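PDB 5NEC: TonB-dependent siderophore receptor from Pseudomonas aeruginosa 39016, which probably takes up iron-siderophore complexes across the outer membrane in a TonB-dependent manner, and belongs to a receptor repertoire studied for uptake of siderophore-drug conjugates. Local coordinates for residues Thr106-Val111 / Leu147-Lys152; Thr341-Thr346 / Gly364-Arg369; Thr432-Ala437 / Gly452-Ser457. All coordinates share one frame; numbering follows the deposited sequence.

Interaction 1 (Thr106-Val111 / Leu147-Lys152); sequences TYVDGV and LNLVSK
Tyr107 and Asn148 form the middle pair of a short parallel strand pairing in the plug domain of the receptor, where strand 106-108 lies beside strand 147-151 with their directions 17° apart. Three backbone hydrogen bonds set the register: Tyr107 N to Leu147 O, Leu149 N to Tyr107 O at 2.8 Å, and Asp109 N to Leu149 O. Beyond the strand, a type I' turn from Val108 to Val111 makes a tight hairpin, and side-chain bonds fasten it to 147-152. The amide oxygen of Asn148 accepts Gly110 N at 2.9 Å in a fairly straight bond (163°); CG of Asn148 stands anti to its own backbone N (chi1 -172°), which carries OD1 toward the turn. The same OD1 lies 3.4 Å from Tyr107 CB, while ND2 is held by Glu128 on strand 124-130. Van der Waals contact is modest: Thr106 and Leu147 run side by side, with OG1 of Thr106 4.0 Å from CD1 of Leu147; the apolar pair is Val108 CG2 with Leu149 CB. Leu74 and Leu70 of helix 70-74 cover Leu147 and Leu149 respectively. The far end is gripped by the carboxylate of Asp109, both of whose oxygens are met on their syn sides: OD1 accepts Ser151 N at 3.1 Å, and OD2 accepts Ser151 OG at 2.8 Å.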
loop_
_atom_site.group_PDB
_atom_site.type_symbol
_atom_site.label_atom_id
_atom_site.label_comp_id
_atom_site.label_asym_id
_atom_site.label_seq_id
_atom_site.Cartn_x
_atom_site.Cartn_y
_atom_site.Cartn_z
ATOM N N THR A 106 1.861 -0.999 7.717
ATOM C CA THR A 106 2.327 0.048 6.822
ATOM C C THR A 106 3.062 1.100 7.652
ATOM O O THR A 106 2.543 1.628 8.623
ATOM C CB THR A 106 1.180 0.646 5.980
ATOM O OG1 THR A 106 0.630 -0.385 5.157
ATOM C CG2 THR A 106 1.686 1.764 5.073
ATOM N N TYR A 107 4.293 1.365 7.242
ATOM C CA TYR A 107 5.219 2.209 7.961
ATOM C C TYR A 107 5.617 3.371 7.056
ATOM O O TYR A 107 5.674 3.218 5.836
ATOM C CB TYR A 107 6.437 1.373 8.381
ATOM C CG TYR A 107 6.060 0.273 9.354
ATOM C CD1 TYR A 107 6.057 0.510 10.726
ATOM C CD2 TYR A 107 5.679 -0.997 8.908
ATOM C CE1 TYR A 107 5.698 -0.475 11.629
ATOM C CE2 TYR A 107 5.319 -1.994 9.807
ATOM C CZ TYR A 107 5.330 -1.715 11.165
ATOM O OH TYR A 107 4.991 -2.666 12.085
ATOM N N VAL A 108 5.828 4.538 7.664
ATOM C CA VAL A 108 6.465 5.669 7.000
ATOM C C VAL A 108 7.767 5.916 7.750
ATOM O O VAL A 108 7.745 6.263 8.940
ATOM C CB VAL A 108 5.568 6.926 6.994
ATOM C CG1 VAL A 108 6.335 8.131 6.456
ATOM C CG2 VAL A 108 4.298 6.669 6.177
ATOM N N ASP A 109 8.893 5.701 7.063
ATOM C CA ASP A 109 10.223 5.786 7.671
ATOM C C ASP A 109 10.325 4.995 8.974
ATOM O O ASP A 109 10.656 5.533 10.016
ATOM C CB ASP A 109 10.615 7.244 7.901
ATOM C CG ASP A 109 10.611 8.050 6.622
ATOM O OD1 ASP A 109 11.441 7.760 5.735
ATOM O OD2 ASP A 109 9.769 8.971 6.488
ATOM N N GLY A 110 9.979 3.718 8.899
ATOM C CA GLY A 110 10.098 2.793 10.019
ATOM C C GLY A 110 9.234 3.054 11.244
ATOM O O GLY A 110 9.508 2.503 12.302
ATOM N N VAL A 111 8.197 3.880 11.120
ATOM C CA VAL A 111 7.290 4.153 12.241
ATOM C C VAL A 111 5.863 3.945 11.767
ATOM O O VAL A 111 5.565 4.238 10.611
ATOM C CB VAL A 111 7.481 5.595 12.763
ATOM C CG1 VAL A 111 6.516 5.901 13.920
ATOM C CG2 VAL A 111 8.937 5.822 13.155
ATOM N N LEU A 147 5.008 -2.990 4.445
ATOM C CA LEU A 147 5.389 -1.922 3.526
ATOM C C LEU A 147 6.076 -0.858 4.352
ATOM O O LEU A 147 5.564 -0.471 5.395
ATOM C CB LEU A 147 4.172 -1.298 2.842
ATOM C CG LEU A 147 3.221 -2.196 2.045
ATOM C CD1 LEU A 147 2.057 -1.391 1.510
ATOM C CD2 LEU A 147 3.952 -2.862 0.897
ATOM N N ASN A 148 7.236 -0.407 3.889
ATOM C CA ASN A 148 7.908 0.738 4.457
ATOM C C ASN A 148 8.082 1.833 3.403
ATOM O O ASN A 148 8.818 1.666 2.421
ATOM C CB ASN A 148 9.267 0.348 5.051
ATOM C CG ASN A 148 9.901 1.484 5.832
ATOM O OD1 ASN A 148 9.214 2.239 6.536
ATOM N ND2 ASN A 148 11.205 1.635 5.684
ATOM N N LEU A 149 7.405 2.955 3.639
ATOM C CA LEU A 149 7.386 4.081 2.727
ATOM C C LEU A 149 8.430 5.112 3.152
ATOM O O LEU A 149 8.285 5.727 4.211
ATOM C CB LEU A 149 5.991 4.715 2.720
ATOM C CG LEU A 149 4.795 3.786 2.554
ATOM C CD1 LEU A 149 3.561 4.639 2.331
ATOM C CD2 LEU A 149 4.991 2.793 1.422
ATOM N N VAL A 150 9.461 5.303 2.333
ATOM C CA VAL A 150 10.553 6.222 2.665
ATOM C C VAL A 150 10.208 7.648 2.179
ATOM O O VAL A 150 10.042 7.870 0.981
ATOM C CB VAL A 150 11.897 5.735 2.042
ATOM C CG1 VAL A 150 13.074 6.591 2.507
ATOM C CG2 VAL A 150 12.145 4.260 2.379
ATOM N N SER A 151 10.084 8.598 3.108
ATOM C CA SER A 151 9.765 10.001 2.785
ATOM C C SER A 151 10.925 10.736 2.161
ATOM O O SER A 151 12.071 10.530 2.550
ATOM C CB SER A 151 9.434 10.799 4.041
ATOM O OG SER A 151 8.254 10.348 4.639
ATOM N N LYS A 152 10.621 11.634 1.236
ATOM C CA LYS A 152 11.578 12.651 0.805
ATOM C C LYS A 152 11.880 13.565 1.998
ATOM O O LYS A 152 10.953 14.052 2.630
ATOM C CB LYS A 152 10.991 13.478 -0.327
ATOM C CG LYS A 152 10.879 12.722 -1.628
ATOM C CD LYS A 152 10.119 13.575 -2.621
ATOM C CE LYS A 152 9.844 12.829 -3.904
ATOM N NZ LYS A 152 9.263 13.812 -4.858
#

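Interaction 2 (Thr341-Thr346 / Gly364-Arg369); sequences TAVNQT and GLEFSR. With C8E ((hydroxyethyloxy)tri(ethyloxy)octane), chain C.
Thr346 faces Leu365 and Arg369 faces Ala342, and these hydrogen-bonded pairs bracket a third, Phe367 with Asn344, in an antiparallel barrel hairpin whose strands run 172° apart. Thr346 and Arg369 each have about 51 Å² covered, Phe367 only slightly less. The backbone of Thr346 donates N to Leu365 O at 2.9 Å, while its OG1 turns to Asn300. At the centre, Asn344 N reaches Phe367 O at 2.8 Å and the return bond, Phe367 N to Asn344 O, is nearly straight (170°). CG of Phe367 lies anti to its carbonyl carbon (chi1 -55°), and CD2 of the ring comes 4.2 Å from Asn344 O. Arg369 N binds Ala342 O at 2.9 Å, and its extended chain leads away to a salt bridge with Asp371. On this surface a C8E detergent tail lies 3.9 Å, at its C4, from Ala342 CB, consistent with a face turned to lipid. On the reverse face Val343, Gln345 and Ser368 are buried, and Val343 CG2 meets Ser368 CB at 3.8 Å. Strand 111-112 of the plug rests there, while strand 296-316 flanks 341-346 and strand 426-444 flanks 364-369.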
loop_
_atom_site.group_PDB
_atom_site.type_symbol
_atom_site.label_atom_id
_atom_site.label_comp_id
_atom_site.label_asym_id
_atom_site.label_seq_id
_atom_site.Cartn_x
_atom_site.Cartn_y
_atom_site.Cartn_z
ATOM N N THR A 341 -2.500 9.804 16.789
ATOM C CA THR A 341 -1.418 8.864 17.096
ATOM C C THR A 341 -0.216 9.641 17.595
ATOM O O THR A 341 0.143 10.665 17.018
ATOM C CB THR A 341 -1.015 8.021 15.863
ATOM O OG1 THR A 341 -2.174 7.375 15.329
ATOM C CG2 THR A 341 0.006 6.936 16.226
ATOM N N ALA A 342 0.397 9.148 18.660
ATOM C CA ALA A 342 1.599 9.749 19.211
ATOM C C ALA A 342 2.617 8.625 19.429
ATOM O O ALA A 342 2.302 7.650 20.122
ATOM C CB ALA A 342 1.269 10.454 20.510
ATOM N N VAL A 343 3.808 8.735 18.826
ATOM C CA VAL A 343 4.841 7.686 18.945
ATOM C C VAL A 343 6.195 8.280 19.343
ATOM O O VAL A 343 6.585 9.339 18.848
ATOM C CB VAL A 343 5.009 6.887 17.621
ATOM C CG1 VAL A 343 5.899 5.661 17.816
ATOM C CG2 VAL A 343 3.655 6.455 17.105
ATOM N N ASN A 344 6.901 7.609 20.245
ATOM C CA ASN A 344 8.305 7.909 20.481
ATOM C C ASN A 344 9.136 6.640 20.354
ATOM O O ASN A 344 8.833 5.636 20.986
ATOM C CB ASN A 344 8.559 8.556 21.840
ATOM C CG ASN A 344 9.952 9.174 21.917
ATOM O OD1 ASN A 344 10.182 10.261 21.406
ATOM N ND2 ASN A 344 10.894 8.458 22.501
ATOM N N GLN A 345 10.197 6.718 19.560
ATOM C CA GLN A 345 11.037 5.578 19.246
ATOM C C GLN A 345 12.498 5.961 19.475
ATOM O O GLN A 345 12.988 6.879 18.849
ATOM C CB GLN A 345 10.783 5.191 17.793
ATOM C CG GLN A 345 11.021 3.734 17.474
ATOM C CD GLN A 345 10.398 3.335 16.124
ATOM O OE1 GLN A 345 9.273 3.728 15.787
ATOM N NE2 GLN A 345 11.123 2.520 15.360
ATOM N N THR A 346 13.164 5.297 20.410
ATOM C CA THR A 346 14.565 5.535 20.704
ATOM C C THR A 346 15.363 4.324 20.227
ATOM O O THR A 346 15.093 3.213 20.666
ATOM C CB THR A 346 14.792 5.712 22.217
ATOM O OG1 THR A 346 14.003 6.800 22.707
ATOM C CG2 THR A 346 16.244 6.008 22.498
ATOM N N GLY A 364 16.113 -1.034 20.338
ATOM C CA GLY A 364 15.291 0.138 20.663
ATOM C C GLY A 364 14.067 -0.059 21.530
ATOM O O GLY A 364 13.657 -1.179 21.798
ATOM N N LEU A 365 13.527 1.070 21.992
ATOM C CA LEU A 365 12.300 1.146 22.760
ATOM C C LEU A 365 11.318 1.978 21.988
ATOM O O LEU A 365 11.687 2.995 21.435
ATOM C CB LEU A 365 12.510 1.847 24.092
ATOM C CG LEU A 365 13.416 1.193 25.119
ATOM C CD1 LEU A 365 13.287 1.956 26.436
ATOM C CD2 LEU A 365 13.061 -0.271 25.328
ATOM N N GLU A 366 10.056 1.566 22.002
ATOM C CA GLU A 366 8.989 2.273 21.326
ATOM C C GLU A 366 7.787 2.416 22.265
ATOM O O GLU A 366 7.356 1.426 22.861
ATOM C CB GLU A 366 8.620 1.487 20.092
ATOM C CG GLU A 366 7.497 2.057 19.242
ATOM C CD GLU A 366 7.095 1.077 18.153
ATOM O OE1 GLU A 366 8.000 0.359 17.669
ATOM O OE2 GLU A 366 5.894 1.007 17.795
ATOM N N PHE A 367 7.284 3.647 22.416
ATOM C CA PHE A 367 6.076 3.939 23.191
ATOM C C PHE A 367 5.095 4.631 22.273
ATOM O O PHE A 367 5.482 5.547 21.555
ATOM C CB PHE A 367 6.380 4.884 24.368
ATOM C CG PHE A 367 7.460 4.394 25.295
ATOM C CD1 PHE A 367 7.143 3.616 26.401
ATOM C CD2 PHE A 367 8.798 4.716 25.066
ATOM C CE1 PHE A 367 8.136 3.164 27.274
ATOM C CE2 PHE A 367 9.801 4.264 25.927
ATOM C CZ PHE A 367 9.466 3.493 27.036
ATOM N N SER A 368 3.830 4.224 22.286
ATOM C CA SER A 368 2.815 4.940 21.497
ATOM C C SER A 368 1.431 4.962 22.109
ATOM O O SER A 368 1.127 4.197 23.005
ATOM C CB SER A 368 2.731 4.377 20.090
ATOM O OG SER A 368 2.192 3.076 20.130
ATOM N N ARG A 369 0.604 5.864 21.604
ATOM C CA ARG A 369 -0.763 6.051 22.071
ATOM C C ARG A 369 -1.637 6.337 20.861
ATOM O O ARG A 369 -1.361 7.291 20.147
ATOM C CB ARG A 369 -0.813 7.216 23.042
ATOM C CG ARG A 369 -2.164 7.436 23.688
ATOM C CD ARG A 369 -2.053 8.445 24.819
ATOM N NE ARG A 369 -3.311 8.610 25.546
ATOM C CZ ARG A 369 -4.365 9.308 25.112
ATOM N NH1 ARG A 369 -4.351 9.931 23.924
ATOM N NH2 ARG A 369 -5.460 9.383 25.869
HETATM C C1 C8E C . 3.163 8.628 24.418
HETATM C C2 C8E C . 4.108 9.041 23.304
HETATM C C3 C8E C . 4.196 10.564 23.136
HETATM C C4 C8E C . 4.925 10.971 21.842
HETATM C C5 C8E C . 5.274 12.468 21.766
HETATM C C6 C8E C . 5.004 13.091 20.385
HETATM C C7 C8E C . 5.619 14.488 20.254
HETATM C C8 C8E C . 5.188 15.242 19.006
#

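Interaction 3 (Thr432-Ala437 / Gly452-Ser457); sequences TKAIYA and GARFDS
Lys433 and Ser457, Ile435 and Phe455, and Ala437 and Ala453 form three hydrogen-bonded antiparallel pairs, with strand axes 4.7 Å apart and directions 171° from each other. Each pair has two N-H to O bonds, among them Ser457 N to Lys433 O at 2.8 Å, as expected for one regular hairpin of the transmembrane beta-barrel. In the non-hydrogen-bonded pairs between them the CA atoms lie closer, 4.3 Å apart for Ala434 with Asp456 and for Tyr436 with Arg454.

Arg454 lies across the face it shares with Ala434, Tyr436 and Asp456. Its chain is extended from CG to NE, and this CG packs 3.8 Å from Tyr436 CB. The two side chains cross obliquely; the phenol ring and guanidinium planes are 9° apart, with NH1 of Arg454 4.2 Å from CG and CD2 of Tyr436. Along its own strand NE of Arg454 makes a salt bridge to Asp456 OD2 at 2.9 Å; the acceptor lies almost in the guanidinium plane and is met on its syn side. Ala434 lies beside this pair, its methyl carbon CB touching both NH2 of Arg454 and OD1 of Asp456, the latter a close 3.2 Å. Arg454 has a second anionic partner, since its NH2 forms a salt bridge with Glu366; the two carboxylates would be expected to stabilise the charged guanidinium. Tyr436 OH reaches away to Asp347 and Ser362.

On the other face, Ile435 CG2 approaches Phe455 CB at 4.0 Å, near the edge of the phenyl ring. Beyond the hairpin, strand 357-379 continues the barrel beside 432-437, while strand 471-488 flanks 452-457 and its Trp480 meets the Phe455 ring.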
loop_
_atom_site.group_PDB
_atom_site.type_symbol
_atom_site.label_atom_id
_atom_site.label_comp_id
_atom_site.label_asym_id
_atom_site.label_seq_id
_atom_site.Cartn_x
_atom_site.Cartn_y
_atom_site.Cartn_z
ATOM N N THR A 432 0.913 1.238 23.535
ATOM C CA THR A 432 1.883 0.183 23.245
ATOM C C THR A 432 3.240 0.529 23.862
ATOM O O THR A 432 3.622 1.687 23.924
ATOM C CB THR A 432 2.090 -0.041 21.732
ATOM O OG1 THR A 432 2.606 1.153 21.157
ATOM C CG2 THR A 432 0.829 -0.451 21.018
ATOM N N LYS A 433 3.942 -0.488 24.337
ATOM C CA LYS A 433 5.331 -0.394 24.736
ATOM C C LYS A 433 6.009 -1.559 24.053
ATOM O O LYS A 433 5.508 -2.684 24.137
ATOM C CB LYS A 433 5.470 -0.561 26.245
ATOM C CG LYS A 433 4.897 0.581 27.063
ATOM C CD LYS A 433 4.938 0.265 28.554
ATOM C CE LYS A 433 4.747 1.521 29.400
ATOM N NZ LYS A 433 4.504 1.164 30.832
ATOM N N ALA A 434 7.119 -1.318 23.362
ATOM C CA ALA A 434 7.863 -2.416 22.731
ATOM C C ALA A 434 9.360 -2.297 22.950
ATOM O O ALA A 434 9.882 -1.205 23.136
ATOM C CB ALA A 434 7.545 -2.508 21.247
ATOM N N ILE A 435 10.032 -3.442 22.923
ATOM C CA ILE A 435 11.484 -3.512 22.937
ATOM C C ILE A 435 11.915 -4.497 21.855
ATOM O O ILE A 435 11.250 -5.497 21.631
ATOM C CB ILE A 435 12.021 -3.870 24.340
ATOM C CG1 ILE A 435 13.551 -3.793 24.369
ATOM C CG2 ILE A 435 11.561 -5.243 24.792
ATOM C CD1 ILE A 435 14.145 -3.852 25.768
ATOM N N TYR A 436 12.999 -4.180 21.152
ATOM C CA TYR A 436 13.508 -5.049 20.091
ATOM C C TYR A 436 15.042 -5.038 20.060
ATOM O O TYR A 436 15.682 -4.127 20.582
ATOM C CB TYR A 436 12.916 -4.645 18.731
ATOM C CG TYR A 436 13.650 -3.506 18.093
ATOM C CD1 TYR A 436 14.733 -3.746 17.233
ATOM C CD2 TYR A 436 13.314 -2.174 18.389
ATOM C CE1 TYR A 436 15.453 -2.696 16.674
ATOM C CE2 TYR A 436 14.018 -1.116 17.825
ATOM C CZ TYR A 436 15.091 -1.384 16.969
ATOM O OH TYR A 436 15.811 -0.366 16.395
ATOM N N ALA A 437 15.616 -6.064 19.442
ATOM C CA ALA A 437 17.062 -6.173 19.273
ATOM C C ALA A 437 17.313 -6.983 18.019
ATOM O O ALA A 437 16.695 -8.016 17.820
ATOM C CB ALA A 437 17.676 -6.830 20.488
ATOM N N GLY A 452 17.012 -11.936 15.688
ATOM C CA GLY A 452 16.156 -10.795 16.013
ATOM C C GLY A 452 15.064 -11.213 16.985
ATOM O O GLY A 452 14.495 -12.299 16.859
ATOM N N ALA A 453 14.770 -10.356 17.950
ATOM C CA ALA A 453 13.645 -10.564 18.852
ATOM C C ALA A 453 12.883 -9.258 19.069
ATOM O O ALA A 453 13.409 -8.167 18.863
ATOM C CB ALA A 453 14.106 -11.160 20.181
ATOM N N ARG A 454 11.626 -9.399 19.476
ATOM C CA ARG A 454 10.736 -8.276 19.751
ATOM C C ARG A 454 9.651 -8.694 20.746
ATOM O O ARG A 454 9.066 -9.761 20.612
ATOM C CB ARG A 454 10.082 -7.767 18.463
ATOM C CG ARG A 454 9.517 -6.368 18.622
ATOM C CD ARG A 454 8.533 -5.990 17.533
ATOM N NE ARG A 454 7.954 -4.674 17.817
ATOM C CZ ARG A 454 8.505 -3.499 17.495
ATOM N NH1 ARG A 454 9.673 -3.429 16.825
ATOM N NH2 ARG A 454 7.861 -2.378 17.842
ATOM N N PHE A 455 9.408 -7.846 21.738
ATOM C CA PHE A 455 8.326 -7.992 22.709
ATOM C C PHE A 455 7.452 -6.735 22.665
ATOM O O PHE A 455 7.962 -5.636 22.836
ATOM C CB PHE A 455 8.890 -8.171 24.117
ATOM C CG PHE A 455 7.836 -8.215 25.184
ATOM C CD1 PHE A 455 6.936 -9.279 25.247
ATOM C CD2 PHE A 455 7.729 -7.185 26.119
ATOM C CE1 PHE A 455 5.962 -9.328 26.234
ATOM C CE2 PHE A 455 6.746 -7.220 27.106
ATOM C CZ PHE A 455 5.860 -8.295 27.160
ATOM N N ASP A 456 6.147 -6.908 22.424
ATOM C CA ASP A 456 5.166 -5.814 22.420
ATOM C C ASP A 456 4.156 -6.016 23.529
ATOM O O ASP A 456 3.675 -7.122 23.726
ATOM C CB ASP A 456 4.383 -5.777 21.114
ATOM C CG ASP A 456 5.178 -5.207 19.969
ATOM O OD1 ASP A 456 5.140 -3.968 19.794
ATOM O OD2 ASP A 456 5.839 -5.995 19.254
ATOM N N SER A 457 3.819 -4.925 24.211
ATOM C CA SER A 457 2.831 -4.910 25.278
ATOM C C SER A 457 1.749 -3.892 24.895
ATOM O O SER A 457 2.065 -2.787 24.477
ATOM C CB SER A 457 3.526 -4.543 26.579
ATOM O OG SER A 457 2.610 -4.417 27.632
#

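Interaction 1 is a buried parallel strand pair in the plug, whereas interactions 2 and 3 are antiparallel hairpins of the barrel wall with one face on the surface. The centre of interaction 1 lies about 11 Å from the centre of the chain, those of interactions 2 and 3 about 22 and 24 Å. The plug contact adds side-chain bonds from a carboxylate and an amide to its backbone bonds; across the wall pairs the backbone alone makes the hydrogen bonds. Plug and wall meet where Val111 packs on Val343. Interactions 2 and 3 are neighbours through strands 357-379 and 426-444, joined on the inner face by a salt bridge and on the outer by Leu365 against Ile435.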